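Local coordinates for a novel designed pore protein (Synthetic construct, PDB 6TMS) that is a designed helical-hairpin protein that assembles as six chains and probably forms a pore through their centre, at residues Q45-A48 with E49-L53; L59-A62 with I63-L67. All blocks are in the same frame, centred on the assembly; numbering follows the deposited sequence.

Overall arrangement
Each chain folds into a helical hairpin, helix 2-32 followed by helix 39-68, and six chains make up the assembly. Both contacts lie on helix 39-68, contact 1 (45-48 with 49-53) before contact 2 (59-62 with 63-67). Their centres are 21 Å apart, on opposite sides of the chain's centre, and their nearest atoms are about 7 Å apart. At both levels the helix packs against helix 2-32 of its own chain and against two other chains. It thus contacts other subunits along much of its length, consistent with a role in holding the six chains together. Contact 1 includes polar and charged side chains, whereas contact 2, near the C-terminal end, is almost wholly aliphatic.

Contact 1 (Q45-A48 with E49-L53)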
ATOM      1  N   GLN F  45      -4.520 -12.241  10.141  1.00 29.63           N
ATOM      2  CA  GLN F  45      -3.167 -12.775  10.282  1.00 31.39           C
ATOM      3  C   GLN F  45      -2.474 -12.728   8.935  1.00 28.72           C
ATOM      4  O   GLN F  45      -1.306 -12.314   8.787  1.00 29.27           O
ATOM      5  CB  GLN F  45      -3.319 -14.213  10.838  1.00 31.03           C
ATOM      6  CG  GLN F  45      -2.213 -15.321  10.536  1.00 39.11           C
ATOM      7  CD  GLN F  45      -2.624 -16.788  10.931  1.00 34.36           C
ATOM      8  OE1 GLN F  45      -3.808 -17.082  11.059  1.00 33.89           O
ATOM      9  NE2 GLN F  45      -1.640 -17.703  11.041  1.00 35.44           N
ATOM     10  N   LEU F  46      -3.275 -13.015   7.935  1.00 29.20           N
ATOM     11  CA  LEU F  46      -2.896 -13.054   6.539  1.00 29.86           C
ATOM     12  C   LEU F  46      -2.548 -11.686   5.960  1.00 23.15           C
ATOM     13  O   LEU F  46      -1.585 -11.534   5.192  1.00 21.86           O
ATOM     14  CB  LEU F  46      -4.134 -13.580   5.868  1.00 29.30           C
ATOM     15  CG  LEU F  46      -4.366 -14.760   4.981  1.00 43.50           C
ATOM     16  CD1 LEU F  46      -5.347 -15.738   5.667  1.00 34.72           C
ATOM     17  CD2 LEU F  46      -4.947 -14.164   3.714  1.00 50.95           C
ATOM     18  N   ILE F  47      -3.371 -10.693   6.271  1.00 24.48           N
ATOM     19  CA  ILE F  47      -3.179  -9.347   5.753  1.00 23.57           C
ATOM     20  C   ILE F  47      -1.886  -8.779   6.279  1.00 22.71           C
ATOM     21  O   ILE F  47      -1.169  -8.047   5.593  1.00 22.09           O
ATOM     22  CB  ILE F  47      -4.358  -8.472   6.219  1.00 22.90           C
ATOM     23  CG1 ILE F  47      -5.563  -8.568   5.296  1.00 22.21           C
ATOM     24  CG2 ILE F  47      -3.952  -6.995   6.419  1.00 21.07           C
ATOM     25  CD1 ILE F  47      -6.895  -8.523   6.043  1.00 22.21           C
ATOM     26  N   ALA F  48      -1.633  -9.065   7.550  1.00 24.93           N
ATOM     27  CA  ALA F  48      -0.489  -8.566   8.290  1.00 23.73           C
ATOM     28  C   ALA F  48       0.816  -9.125   7.766  1.00 20.59           C
ATOM     29  O   ALA F  48       1.861  -8.460   7.819  1.00 22.29           O
ATOM     30  CB  ALA F  48      -0.691  -8.989   9.728  1.00 25.13           C
ATOM     31  N   GLU F  49       0.782 -10.410   7.439  1.00 22.84           N
ATOM     32  CA  GLU F  49       1.886 -11.080   6.779  1.00 25.52           C
ATOM     33  C   GLU F  49       2.105 -10.502   5.391  1.00 24.65           C
ATOM     34  O   GLU F  49       3.241 -10.394   4.903  1.00 25.16           O
ATOM     35  CB  GLU F  49       1.559 -12.570   6.752  1.00 28.25           C
ATOM     36  CG  GLU F  49       2.438 -13.361   7.721  1.00 29.10           C
ATOM     37  CD  GLU F  49       1.962 -14.765   8.090  1.00 31.84           C
ATOM     38  OE1 GLU F  49       2.780 -15.709   7.979  1.00 31.06           O
ATOM     39  OE2 GLU F  49       0.814 -14.917   8.550  1.00 31.52           O
ATOM     40  N   SER F  50       1.014 -10.171   4.721  1.00 22.81           N
ATOM     41  CA  SER F  50       1.137  -9.593   3.398  1.00 23.12           C
ATOM     42  C   SER F  50       1.770  -8.210   3.505  1.00 20.28           C
ATOM     43  O   SER F  50       2.674  -7.852   2.737  1.00 23.36           O
ATOM     44  CB  SER F  50      -0.258  -9.566   2.775  1.00 21.72           C
ATOM     45  OG  SER F  50      -0.227  -9.190   1.415  1.00 19.01           O
ATOM     46  N   LEU F  51       1.394  -7.489   4.554  1.00 21.92           N
ATOM     47  CA  LEU F  51       1.893  -6.150   4.807  1.00 19.06           C
ATOM     48  C   LEU F  51       3.340  -6.191   5.236  1.00 20.84           C
ATOM     49  O   LEU F  51       4.142  -5.315   4.902  1.00 21.08           O
ATOM     50  CB  LEU F  51       1.079  -5.515   5.926  1.00 20.73           C
ATOM     51  CG  LEU F  51      -0.163  -4.712   5.574  1.00 20.26           C
ATOM     52  CD1 LEU F  51      -0.797  -4.164   6.820  1.00 20.40           C
ATOM     53  CD2 LEU F  51       0.204  -3.587   4.666  1.00 20.03           C
ATOM     54  N   MET F  52       3.683  -7.214   5.978  1.00 21.25           N
ATOM     55  CA  MET F  52       5.054  -7.411   6.373  1.00 25.04           C
ATOM     56  C   MET F  52       5.910  -7.659   5.147  1.00 24.99           C
ATOM     57  O   MET F  52       7.051  -7.186   5.046  1.00 25.54           O
ATOM     58  CB  MET F  52       5.052  -8.607   7.310  1.00 24.84           C
ATOM     59  CG  MET F  52       5.684  -8.457   8.673  1.00 24.66           C
ATOM     60  SD  MET F  52       4.963  -7.328   9.853  1.00 26.19           S
ATOM     61  CE  MET F  52       6.400  -6.264   9.869  1.00 28.82           C
ATOM     62  N   LEU F  53       5.343  -8.352   4.170  1.00 22.88           N
ATOM     63  CA  LEU F  53       6.101  -8.624   2.962  1.00 25.34           C
ATOM     64  C   LEU F  53       6.280  -7.361   2.125  1.00 23.08           C
ATOM     65  O   LEU F  53       7.372  -7.107   1.595  1.00 24.80           O
ATOM     66  CB  LEU F  53       5.388  -9.730   2.185  1.00 49.70           C
ATOM     67  CG  LEU F  53       6.193 -10.826   1.463  1.00 30.37           C
ATOM     68  CD1 LEU F  53       6.572 -10.343   0.087  1.00 27.01           C
ATOM     69  CD2 LEU F  53       7.436 -11.272   2.209  1.00 29.93           C
TER
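Gln45 and Glu49 meet one helical turn apart, in a local i to i+4 contact within helix 39-68, the second helix of the hairpin. Four consecutive backbone hydrogen bonds carry this alpha-helical turn. The first runs from Glu49 N to Gln45 O at 3.1 Å, and the next from Ser50 N to Leu46 O at 3.0 Å. Leu51 N to Ile47 O and Met52 N to Ala48 O complete the set.

The two polar side chains run alongside each other and point the same way. With chi1 at 153°, Gln45 swings CG away from its own N, which lets its extended chain follow that of Glu49. Their amide and carboxylate planes are only 16° apart. The touch is made by the aliphatic part of Gln45, with Gln45 CG 3.6 Å from Glu49 OE2. Glu49 OE1 has a long, weak ion pair with a basic side chain of a neighbouring chain. It also lies close to Glu30 OE1 of helix 2-32, and this like charge may raise the pKa of either acid. Replacing Glu49 with alanine would probably leave Gln45 CG without its side-chain neighbour and the basic group of the neighbouring chain without this weak partner.

Met52 bends over to Leu22, Glu23 and Thr26 of helix 2-32. On another face, Ile47 CG2 meets Leu51 CD1 methyl to methyl at 4.3 Å.

Contact 2 (L59-A62 with I63-L67); sequences LIIA and ISLLL
Leu59 and Ile63 pack together in a patch of aliphatic i to i+3 and i to i+4 packing, near the C-terminal end of helix 39-68. Leu59 CD2 lies 3.5 Å from Ile63 CD1, and the two side chains run at a slant to each other. Ile63 places CG1 beside its own backbone N (chi1 -60°), which directs the CG1-CD1 arm back toward the preceding turn. There CD1 also meets Ile60 CD1, at 3.9 Å. One methyl group of Ile63 thus touches two side chains, at i-4 and i-3.

Ile61 and Leu65 make a separate apolar pair. They lie side by side and point the same way, with Ile61 CG2 3.5 Å from Leu65 CD1. The CG2 branch of Ile61 is the one that does the touching.

The backbone bonds are those of a regular alpha helix. Ile63 N donates to Leu59 O at 2.9 Å. Ser64 N to Ile60 O, Leu65 N to Ile61 O and Leu66 N to Ala62 O follow in the same pattern. They satisfy the carbonyl oxygens of all four residues in the first turn. Beyond them, Leu65 O accepts a hydrogen bond from Ser69 OG at the end of the chain.

Neighbouring helices cover much of this part of the helix. Leu59 packs on Glu16 and Leu19 of helix 2-32, while Ala62 and Leu66 pack on Leu12. Apolar side chains of one neighbouring chain meet Ile60, Ile61 and Ser64. A second neighbouring chain packs on Ile61, Ala62 and Leu65, so Ile61 meets both neighbouring chains, while Leu59, Ala62 and Leu66 face helix 2-32.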
ATOM      1  N   LEU F  59      11.350  -1.673   1.577  1.00 21.78           N
ATOM      2  CA  LEU F  59      12.640  -1.375   2.134  1.00 20.44           C
ATOM      3  C   LEU F  59      13.722  -1.724   1.138  1.00 21.54           C
ATOM      4  O   LEU F  59      14.694  -0.985   0.977  1.00 21.08           O
ATOM      5  CB  LEU F  59      12.793  -2.176   3.405  1.00 21.70           C
ATOM      6  CG  LEU F  59      13.586  -1.743   4.620  1.00 24.23           C
ATOM      7  CD1 LEU F  59      13.495  -2.900   5.623  1.00 27.67           C
ATOM      8  CD2 LEU F  59      15.028  -1.458   4.280  1.00 26.00           C
ATOM      9  N   ILE F  60      13.576  -2.851   0.452  1.00 21.49           N
ATOM     10  CA  ILE F  60      14.601  -3.190  -0.518  1.00 21.77           C
ATOM     11  C   ILE F  60      14.589  -2.193  -1.659  1.00 22.77           C
ATOM     12  O   ILE F  60      15.637  -1.854  -2.207  1.00 21.85           O
ATOM     13  CB  ILE F  60      14.440  -4.652  -0.972  1.00 23.75           C
ATOM     14  CG1 ILE F  60      15.076  -5.653   0.019  1.00 38.31           C
ATOM     15  CG2 ILE F  60      15.096  -4.886  -2.305  1.00 26.70           C
ATOM     16  CD1 ILE F  60      14.815  -5.450   1.503  1.00 25.16           C
ATOM     17  N   ILE F  61      13.431  -1.689  -2.043  1.00 19.82           N
ATOM     18  CA  ILE F  61      13.441  -0.691  -3.094  1.00 19.97           C
ATOM     19  C   ILE F  61      14.130   0.565  -2.614  1.00 20.24           C
ATOM     20  O   ILE F  61      14.856   1.215  -3.362  1.00 23.16           O
ATOM     21  CB  ILE F  61      12.004  -0.429  -3.560  1.00 19.10           C
ATOM     22  CG1 ILE F  61      11.526  -1.623  -4.389  1.00 21.32           C
ATOM     23  CG2 ILE F  61      11.901   0.886  -4.317  1.00 20.35           C
ATOM     24  CD1 ILE F  61      10.046  -1.864  -4.377  1.00 21.54           C
ATOM     25  N   ALA F  62      13.952   0.925  -1.362  1.00 20.92           N
ATOM     26  CA  ALA F  62      14.657   2.109  -0.919  1.00 22.23           C
ATOM     27  C   ALA F  62      16.156   1.854  -0.901  1.00 22.26           C
ATOM     28  O   ALA F  62      16.944   2.675  -1.380  1.00 30.26           O
ATOM     29  CB  ALA F  62      14.125   2.541   0.435  1.00 23.01           C
ATOM     30  N   ILE F  63      16.573   0.690  -0.420  1.00 25.10           N
ATOM     31  CA  ILE F  63      17.997   0.401  -0.412  1.00 26.89           C
ATOM     32  C   ILE F  63      18.539   0.528  -1.829  1.00 27.61           C
ATOM     33  O   ILE F  63      19.586   1.135  -2.073  1.00 29.50           O
ATOM     34  CB  ILE F  63      18.246  -1.004   0.169  1.00 24.18           C
ATOM     35  CG1 ILE F  63      17.734  -1.136   1.619  1.00 26.70           C
ATOM     36  CG2 ILE F  63      19.742  -1.312   0.154  1.00 26.82           C
ATOM     37  CD1 ILE F  63      17.483  -2.598   2.058  1.00 26.45           C
ATOM     38  N   SER F  64      17.833  -0.060  -2.781  1.00 26.32           N
ATOM     39  CA  SER F  64      18.339  -0.152  -4.141  1.00 29.79           C
ATOM     40  C   SER F  64      18.239   1.161  -4.890  1.00 28.72           C
ATOM     41  O   SER F  64      19.007   1.405  -5.819  1.00 31.27           O
ATOM     42  CB  SER F  64      17.627  -1.271  -4.876  1.00 30.39           C
ATOM     43  OG  SER F  64      18.589  -2.241  -5.243  1.00 30.06           O
ATOM     44  N   LEU F  65      17.239   1.960  -4.594  1.00 27.32           N
ATOM     45  CA  LEU F  65      17.179   3.264  -5.213  1.00 27.13           C
ATOM     46  C   LEU F  65      18.291   4.115  -4.685  1.00 28.79           C
ATOM     47  O   LEU F  65      18.870   4.933  -5.404  1.00 32.54           O
ATOM     48  CB  LEU F  65      15.834   3.902  -4.921  1.00 26.90           C
ATOM     49  CG  LEU F  65      14.824   3.638  -6.026  1.00 25.78           C
ATOM     50  CD1 LEU F  65      13.414   3.768  -5.585  1.00 23.53           C
ATOM     51  CD2 LEU F  65      15.068   4.709  -7.077  1.00 25.73           C
ATOM     52  N   LEU F  66      18.633   3.906  -3.440  1.00 31.02           N
ATOM     53  CA  LEU F  66      19.731   4.671  -2.932  1.00 33.19           C
ATOM     54  C   LEU F  66      21.010   4.191  -3.572  1.00 33.68           C
ATOM     55  O   LEU F  66      21.899   4.989  -3.872  1.00 34.25           O
ATOM     56  CB  LEU F  66      19.742   4.538  -1.423  1.00 34.39           C
ATOM     57  CG  LEU F  66      20.627   5.542  -0.717  1.00 44.16           C
ATOM     58  CD1 LEU F  66      20.114   6.911  -1.125  1.00 39.20           C
ATOM     59  CD2 LEU F  66      20.495   5.394   0.804  1.00 41.18           C
ATOM     60  N   LEU F  67      21.063   2.909  -3.888  1.00 34.94           N
ATOM     61  CA  LEU F  67      22.226   2.368  -4.560  1.00 32.57           C
ATOM     62  C   LEU F  67      22.300   2.850  -5.995  1.00 35.73           C
ATOM     63  O   LEU F  67      23.384   2.948  -6.579  1.00 35.79           O
ATOM     64  CB  LEU F  67      22.124   0.857  -4.487  1.00 33.49           C
ATOM     65  CG  LEU F  67      23.139   0.011  -5.215  1.00 33.15           C
ATOM     66  CD1 LEU F  67      24.082  -0.614  -4.204  1.00 34.21           C
ATOM     67  CD2 LEU F  67      22.406  -1.036  -5.974  1.00 34.42           C
TER